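Local structure of glucosamine-6-phosphate deaminase (Thermotoga maritima, 1J5X) at residues A[219-224]-A[303-308]; A[265-270]-A[291-296]; A[66-71]-A[82-87]. The protein is an alpha/beta protein of the SIS-domain family, with a single chain built around two parallel beta-sheets flanked by helices. All coordinates share one frame; numbering follows the deposited sequence.

Interaction 1: residues A[219-224]-A[303-308]; sequences GMSEFF and NDWKSA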
# COMPACT_ATOMS: atom_id res chain seq x y z
N GLY A 219 -7.27 -7.34 -6.72
CA GLY A 219 -6.00 -7.21 -7.46
C GLY A 219 -5.14 -8.43 -7.16
O GLY A 219 -5.30 -9.05 -6.10
N MSE A 220 -4.24 -8.78 -8.08
CA MSE A 220 -3.35 -9.91 -7.84
C MSE A 220 -1.94 -9.50 -7.43
O MSE A 220 -1.45 -8.45 -7.85
CB MSE A 220 -3.19 -10.78 -9.12
CG MSE A 220 -4.54 -11.38 -9.52
SE MSE A 220 -4.08 -12.47 -11.16
CE MSE A 220 -5.72 -13.66 -11.23
N SER A 221 -1.30 -10.39 -6.66
CA SER A 221 0.08 -10.24 -6.25
C SER A 221 0.34 -8.86 -5.66
O SER A 221 -0.31 -8.52 -4.69
CB SER A 221 0.99 -10.49 -7.46
OG SER A 221 0.66 -11.75 -8.02
N GLU A 222 1.30 -8.10 -6.20
CA GLU A 222 1.52 -6.75 -5.66
C GLU A 222 0.20 -5.94 -5.61
O GLU A 222 0.02 -5.12 -4.67
CB GLU A 222 2.48 -5.92 -6.50
CG GLU A 222 3.92 -6.32 -6.39
CD GLU A 222 4.29 -7.50 -7.39
OE1 GLU A 222 3.42 -8.34 -7.69
OE2 GLU A 222 5.46 -7.60 -7.82
N PHE A 223 -0.68 -6.14 -6.60
CA PHE A 223 -1.96 -5.38 -6.61
C PHE A 223 -2.96 -5.85 -5.56
O PHE A 223 -3.95 -5.15 -5.30
CB PHE A 223 -2.57 -5.41 -8.00
CG PHE A 223 -1.74 -4.67 -9.03
CD1 PHE A 223 -0.56 -3.97 -8.65
CD2 PHE A 223 -2.15 -4.70 -10.37
CE1 PHE A 223 0.23 -3.29 -9.58
CE2 PHE A 223 -1.38 -4.04 -11.34
CZ PHE A 223 -0.18 -3.33 -10.95
N PHE A 224 -2.74 -7.04 -5.01
CA PHE A 224 -3.55 -7.52 -3.87
C PHE A 224 -3.08 -6.70 -2.66
O PHE A 224 -3.90 -6.24 -1.87
CB PHE A 224 -3.30 -9.00 -3.55
CG PHE A 224 -3.98 -9.44 -2.29
CD1 PHE A 224 -5.36 -9.37 -2.18
CD2 PHE A 224 -3.22 -9.82 -1.18
CE1 PHE A 224 -6.01 -9.65 -0.98
CE2 PHE A 224 -3.86 -10.12 0.05
CZ PHE A 224 -5.25 -10.02 0.14
N ASN A 303 -0.31 -1.11 -16.54
CA ASN A 303 -0.72 -2.36 -15.88
C ASN A 303 0.48 -3.19 -15.47
O ASN A 303 0.35 -4.35 -15.03
CB ASN A 303 -1.66 -3.17 -16.78
CG ASN A 303 -2.96 -2.43 -17.05
OD1 ASN A 303 -3.45 -1.71 -16.17
ND2 ASN A 303 -3.52 -2.61 -18.24
N ASP A 304 1.65 -2.58 -15.55
CA ASP A 304 2.86 -3.28 -15.13
C ASP A 304 2.98 -3.09 -13.61
O ASP A 304 2.50 -2.07 -13.08
CB ASP A 304 4.08 -2.65 -15.76
CG ASP A 304 5.33 -3.29 -15.29
OD1 ASP A 304 6.09 -2.58 -14.62
OD2 ASP A 304 5.51 -4.52 -15.55
N TRP A 305 3.67 -4.03 -12.99
CA TRP A 305 3.81 -4.05 -11.51
C TRP A 305 4.40 -2.78 -10.91
O TRP A 305 4.09 -2.46 -9.77
CB TRP A 305 4.67 -5.23 -11.05
CG TRP A 305 4.10 -6.57 -11.55
CD1 TRP A 305 4.71 -7.46 -12.40
CD2 TRP A 305 2.84 -7.15 -11.19
NE1 TRP A 305 3.91 -8.58 -12.58
CE2 TRP A 305 2.75 -8.41 -11.85
CE3 TRP A 305 1.77 -6.73 -10.38
CZ2 TRP A 305 1.63 -9.27 -11.70
CZ3 TRP A 305 0.65 -7.58 -10.25
CH2 TRP A 305 0.61 -8.85 -10.91
N LYS A 306 5.26 -2.10 -11.67
CA LYS A 306 5.88 -0.86 -11.18
C LYS A 306 4.84 0.21 -10.81
O LYS A 306 5.15 1.11 -10.03
CB LYS A 306 6.84 -0.27 -12.24
CG LYS A 306 8.21 -0.99 -12.35
CD LYS A 306 9.13 -0.18 -13.32
CE LYS A 306 10.36 -1.04 -13.77
NZ LYS A 306 10.00 -2.34 -14.35
N SER A 307 3.64 0.16 -11.38
CA SER A 307 2.64 1.19 -11.06
C SER A 307 2.07 1.00 -9.61
O SER A 307 1.24 1.80 -9.19
CB SER A 307 1.45 1.12 -12.05
OG SER A 307 0.84 -0.17 -11.96
N ALA A 308 2.49 -0.04 -8.91
CA ALA A 308 1.96 -0.31 -7.57
C ALA A 308 2.05 0.89 -6.65
O ALA A 308 1.10 1.11 -5.88
CB ALA A 308 2.66 -1.53 -6.92
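Trp305 presents the edge of its six-membered ring to the face of Phe223 in a T-shaped (edge-to-face) pair, the centroids 4.9 Å apart and the planes at 61°. Its CE3 sits over the phenyl centre. The backbone O of Met220 (selenomethionine) meets the indole near its plane, 3.3 Å from Trp305 CZ3. Over one indole face, offset toward the rim, lies Glu222 OE1, 3.5 Å from Trp305 CE3; the carboxylate and ring planes are 13° apart. A bend at chi2 (85°) sets Glu222 CD just outside the rim, and OE1 reaches over CE3. Phe223 CZ touches Ser307 OG at 3.5 Å, Asp304 O lies at the phenyl edge, and Ala308 CB packs 4.0 Å from Phe223 CE1. Behind this shell, Asp304 OD1 accepts from Lys306 N at 3.1 Å, an Asx turn leading into the 3-10 turn 305-307. Ser307 OG is hydrogen-bonded to Arg311 NE. Arg76 of helix 62-78 forms a salt bridge with Glu222 OE2 and a cation-pi contact with Trp305. No hydrogen bond spans the segments, so aromatic and van der Waals contacts join the start of helix 222-238 to the loop; Arg76 plausibly offsets the cost of a carboxylate oxygen over a pi face.

Interaction 2: residues A[265-270]-A[291-296]; sequences FMQKVS and LEVGEG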
# COMPACT_ATOMS: atom_id res chain seq x y z
N PHE A 265 -13.36 -1.89 -6.91
CA PHE A 265 -12.26 -1.20 -7.59
C PHE A 265 -11.36 -2.36 -7.95
O PHE A 265 -10.88 -3.09 -7.07
CB PHE A 265 -11.49 -0.27 -6.69
CG PHE A 265 -11.98 1.15 -6.71
CD1 PHE A 265 -13.34 1.43 -6.88
CD2 PHE A 265 -11.11 2.19 -6.48
CE1 PHE A 265 -13.81 2.79 -6.81
CE2 PHE A 265 -11.59 3.56 -6.40
CZ PHE A 265 -12.95 3.80 -6.57
N MSE A 266 -11.18 -2.57 -9.24
CA MSE A 266 -10.42 -3.67 -9.75
C MSE A 266 -9.10 -3.16 -10.34
O MSE A 266 -9.10 -2.30 -11.24
CB MSE A 266 -11.25 -4.38 -10.82
CG MSE A 266 -10.56 -5.63 -11.37
SE MSE A 266 -11.70 -6.54 -12.71
CE MSE A 266 -13.42 -5.98 -12.10
N GLN A 267 -7.99 -3.71 -9.85
CA GLN A 267 -6.64 -3.32 -10.35
C GLN A 267 -6.31 -4.19 -11.55
O GLN A 267 -6.05 -5.40 -11.41
CB GLN A 267 -5.59 -3.57 -9.30
CG GLN A 267 -5.84 -2.82 -7.97
CD GLN A 267 -5.70 -1.30 -8.06
OE1 GLN A 267 -4.98 -0.77 -8.91
NE2 GLN A 267 -6.36 -0.59 -7.13
N LYS A 268 -6.35 -3.61 -12.75
CA LYS A 268 -6.04 -4.42 -13.96
C LYS A 268 -4.56 -4.83 -14.05
O LYS A 268 -3.71 -4.06 -13.71
CB LYS A 268 -6.36 -3.60 -15.22
CG LYS A 268 -7.84 -3.18 -15.33
CD LYS A 268 -8.16 -2.48 -16.74
CE LYS A 268 -8.11 -3.54 -17.85
NZ LYS A 268 -9.21 -4.56 -17.72
N VAL A 269 -4.25 -6.02 -14.58
CA VAL A 269 -2.83 -6.41 -14.69
C VAL A 269 -2.59 -6.85 -16.16
O VAL A 269 -3.54 -7.25 -16.88
CB VAL A 269 -2.42 -7.64 -13.75
CG1 VAL A 269 -2.75 -7.36 -12.29
CG2 VAL A 269 -3.07 -8.85 -14.16
N SER A 270 -1.34 -6.75 -16.59
CA SER A 270 -0.97 -7.05 -17.99
C SER A 270 -1.53 -8.36 -18.48
O SER A 270 -1.39 -9.37 -17.83
CB SER A 270 0.57 -7.12 -18.15
OG SER A 270 1.20 -5.99 -17.57
N LEU A 291 -15.41 -0.31 -11.06
CA LEU A 291 -14.47 0.67 -11.58
C LEU A 291 -13.12 -0.04 -11.80
O LEU A 291 -12.61 -0.75 -10.91
CB LEU A 291 -14.33 1.79 -10.57
CG LEU A 291 -13.56 3.03 -11.01
CD1 LEU A 291 -14.16 4.29 -10.33
CD2 LEU A 291 -12.10 2.84 -10.61
N GLU A 292 -12.57 0.10 -13.01
CA GLU A 292 -11.26 -0.50 -13.26
C GLU A 292 -10.14 0.52 -13.22
O GLU A 292 -10.24 1.61 -13.82
CB GLU A 292 -11.21 -1.19 -14.63
CG GLU A 292 -12.01 -2.46 -14.74
CD GLU A 292 -12.18 -2.89 -16.20
OE1 GLU A 292 -13.15 -2.43 -16.85
OE2 GLU A 292 -11.36 -3.69 -16.69
N VAL A 293 -9.05 0.17 -12.54
CA VAL A 293 -7.89 1.04 -12.46
C VAL A 293 -6.84 0.39 -13.34
O VAL A 293 -6.45 -0.74 -13.08
CB VAL A 293 -7.31 1.08 -11.01
CG1 VAL A 293 -5.98 1.88 -10.98
CG2 VAL A 293 -8.39 1.70 -10.08
N GLY A 294 -6.36 1.12 -14.35
CA GLY A 294 -5.36 0.53 -15.26
C GLY A 294 -5.74 0.87 -16.73
O GLY A 294 -6.88 1.30 -17.07
N GLU A 295 -4.78 0.64 -17.63
CA GLU A 295 -5.02 0.92 -19.04
C GLU A 295 -6.15 0.05 -19.53
O GLU A 295 -6.24 -1.14 -19.14
CB GLU A 295 -3.70 0.73 -19.81
CG GLU A 295 -2.89 1.98 -19.61
CD GLU A 295 -1.68 2.07 -20.54
OE1 GLU A 295 -1.64 1.36 -21.56
OE2 GLU A 295 -0.77 2.89 -20.24
N GLY A 296 -7.08 0.66 -20.27
CA GLY A 296 -8.20 -0.09 -20.76
C GLY A 296 -9.35 -0.04 -19.74
O GLY A 296 -10.40 -0.65 -19.94
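Phe265, Met266 and Gln267 pair in parallel register with Leu291, Glu292 and Val293, the two strands of the beta-alpha-beta unit made by strand 262-267, helix 273-285 and strand 289-293. Leu291 O accepts from Met266 N, Met266 O from Val293 N at 2.8 Å, and Val293 O from Lys268 N, which carries the ladder one residue beyond the paired strands. On the face bearing Phe265, Gln267, Leu291 and Val293, the side chains lie side by side in pairs. Leu291 has CG anti to its backbone N (chi1 -170°), and its CD2 stands over the middle of the Phe265 ring, 4.0 Å from the centroid and 3° off the ring normal, a CH-pi contact. Its CB touches Phe265 CD1 at 3.8 Å. Gln267 bends at chi2, which turns CD toward Val293; its OE1 lies 3.5 Å from Val293 CG1. That oxygen's hydrogen bond is from Arg311 NH1, which bonds Val293 O as well. The other face carries Met266 (selenomethionine in the model) and Glu292. Glu292 runs extended beyond CG and meets Lys268 obliquely, whereas the lysine folds at chi3 and again at chi4 (66°), the latter placing NZ beside the carboxylate. Lys268 NZ and Glu292 OE2 form a salt bridge; their modelled separation of 2.5 Å is shorter than expected, and its exact length is doubtful. Lys268 NZ has further salt bridges to Asp273 and Glu276, while Glu292 OE1 turns to Lys277 and Arg280, so the charges grouped around the buried Lys268-Glu292 pair are probably roughly balanced. Beyond the strand end the lysine crosses the turn at Gly294 to Gly296, its CE lying 3.3 Å from Glu295 O.

Interaction 3: residues A[66-71]-A[82-87]; sequences LALTIS and TKAIPA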
# COMPACT_ATOMS: atom_id res chain seq x y z
N LEU A 66 2.21 -2.49 3.31
CA LEU A 66 3.33 -1.98 2.55
C LEU A 66 4.36 -3.13 2.45
O LEU A 66 4.87 -3.45 1.35
CB LEU A 66 3.91 -0.79 3.30
CG LEU A 66 5.14 -0.10 2.73
CD1 LEU A 66 4.89 0.27 1.31
CD2 LEU A 66 5.50 1.17 3.61
N ALA A 67 4.63 -3.79 3.58
CA ALA A 67 5.59 -4.93 3.66
C ALA A 67 5.14 -6.05 2.72
O ALA A 67 5.94 -6.64 2.01
CB ALA A 67 5.63 -5.49 5.12
N LEU A 68 3.85 -6.34 2.71
CA LEU A 68 3.33 -7.38 1.82
C LEU A 68 3.57 -6.99 0.36
O LEU A 68 4.11 -7.79 -0.43
CB LEU A 68 1.84 -7.58 2.05
CG LEU A 68 1.18 -8.60 1.14
CD1 LEU A 68 1.77 -10.02 1.39
CD2 LEU A 68 -0.32 -8.63 1.46
N THR A 69 3.18 -5.77 0.00
CA THR A 69 3.34 -5.31 -1.38
C THR A 69 4.79 -5.36 -1.84
O THR A 69 5.08 -5.90 -2.92
CB THR A 69 2.81 -3.88 -1.54
OG1 THR A 69 1.45 -3.85 -1.04
CG2 THR A 69 2.78 -3.50 -3.09
N ILE A 70 5.73 -4.86 -1.02
CA ILE A 70 7.11 -4.89 -1.48
C ILE A 70 7.69 -6.30 -1.47
O ILE A 70 8.52 -6.64 -2.33
CB ILE A 70 7.97 -3.84 -0.69
CG1 ILE A 70 9.39 -3.72 -1.28
CG2 ILE A 70 8.01 -4.21 0.79
CD1 ILE A 70 9.39 -3.24 -2.80
N SER A 71 7.23 -7.18 -0.56
CA SER A 71 7.74 -8.56 -0.50
C SER A 71 7.49 -9.25 -1.87
O SER A 71 8.37 -9.97 -2.42
CB SER A 71 7.09 -9.38 0.64
OG SER A 71 5.72 -9.68 0.43
N THR A 82 11.04 -14.36 -0.01
CA THR A 82 10.61 -13.25 0.92
C THR A 82 9.43 -13.68 1.77
O THR A 82 8.71 -14.59 1.41
CB THR A 82 10.18 -11.97 0.16
OG1 THR A 82 8.99 -12.21 -0.63
CG2 THR A 82 11.33 -11.49 -0.76
N LYS A 83 9.21 -13.03 2.92
CA LYS A 83 8.05 -13.32 3.75
C LYS A 83 7.63 -11.94 4.29
O LYS A 83 8.47 -11.11 4.57
CB LYS A 83 8.35 -14.22 4.98
CG LYS A 83 8.77 -15.64 4.71
CD LYS A 83 8.81 -16.43 6.05
CE LYS A 83 7.44 -16.43 6.76
NZ LYS A 83 7.45 -17.18 8.13
N ALA A 84 6.33 -11.70 4.31
CA ALA A 84 5.78 -10.44 4.91
C ALA A 84 5.09 -11.01 6.17
O ALA A 84 4.33 -12.02 6.09
CB ALA A 84 4.76 -9.82 3.98
N ILE A 85 5.33 -10.38 7.33
CA ILE A 85 4.77 -10.89 8.59
C ILE A 85 4.25 -9.73 9.44
O ILE A 85 4.96 -8.71 9.59
CB ILE A 85 5.88 -11.58 9.46
CG1 ILE A 85 6.68 -12.58 8.57
CG2 ILE A 85 5.26 -12.29 10.72
CD1 ILE A 85 8.01 -13.10 9.16
N PRO A 86 3.04 -9.89 10.00
CA PRO A 86 2.53 -8.80 10.87
C PRO A 86 3.52 -8.76 12.05
O PRO A 86 3.89 -9.81 12.56
CB PRO A 86 1.15 -9.31 11.31
CG PRO A 86 0.70 -10.18 10.13
CD PRO A 86 1.99 -10.91 9.74
N ALA A 87 3.91 -7.56 12.51
CA ALA A 87 4.93 -7.54 13.55
C ALA A 87 4.60 -8.23 14.85
O ALA A 87 5.53 -8.70 15.50
CB ALA A 87 5.44 -6.10 13.86
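Thr82 OG1 approaches the flat carbonyl group of Ser71 from above its plane, 56° out of it, and donates to Ser71 O at 2.9 Å. With chi1 at 66°, Thr82 OG1 lies between its own backbone N and carbonyl carbon, while CG2 and CB both rest 3.7 Å from Ser71 O. The carbonyl of Leu68 is met closer to its plane: Ser71 OG donates to Leu68 O at 2.6 Å, with a tilt of 22°. This bond, one turn back along the helix, fixes the Ser71 hydroxyl beside Ala84, whose CB is 3.7 Å from Ser71 OG. The same methyl presses on the helix backbone, 3.6 Å from Leu68 CA, and also touches Ala67 O. Leu68 CD1 adds an apolar contact with Ala84 CB at 4.0 Å. With only a methyl group on Ala84 facing the helix, Leu68 CA and Ala84 CA come within 5.0 Å. Phe57 of strand 54-59 packs against Ala67 and Ser71, continuing the helix footprint onto the neighbouring strand. Helix and strand run nearly antiparallel, as expected of a helix packed on its sheet in the beta-alpha-beta crossover 54-59, 62-78, 81-86 of the SIS domain.

From the N terminus, interaction 3 closes first: a short loop between 66-71 and 82-87 that packs helix 62-78 on an outermost strand of the five-stranded sheet. Interaction 1 opens much later, joining the start of helix 222-238 to the loop 303-308. Nested inside its span, interaction 2 pairs neighbouring strands of the four-stranded sheet that helix 273-285 connects. Interactions 1 and 2 touch, with Asn303 near Ser270, Gly294 and Glu295, and Phe223 against Lys268 O. Interaction 3 is in series with both. It meets interaction 1 through Thr69 on Glu222 and Leu68 on Phe224, linking the two sheet regions, but remains about 10 Å from interaction 2 between nearest atoms.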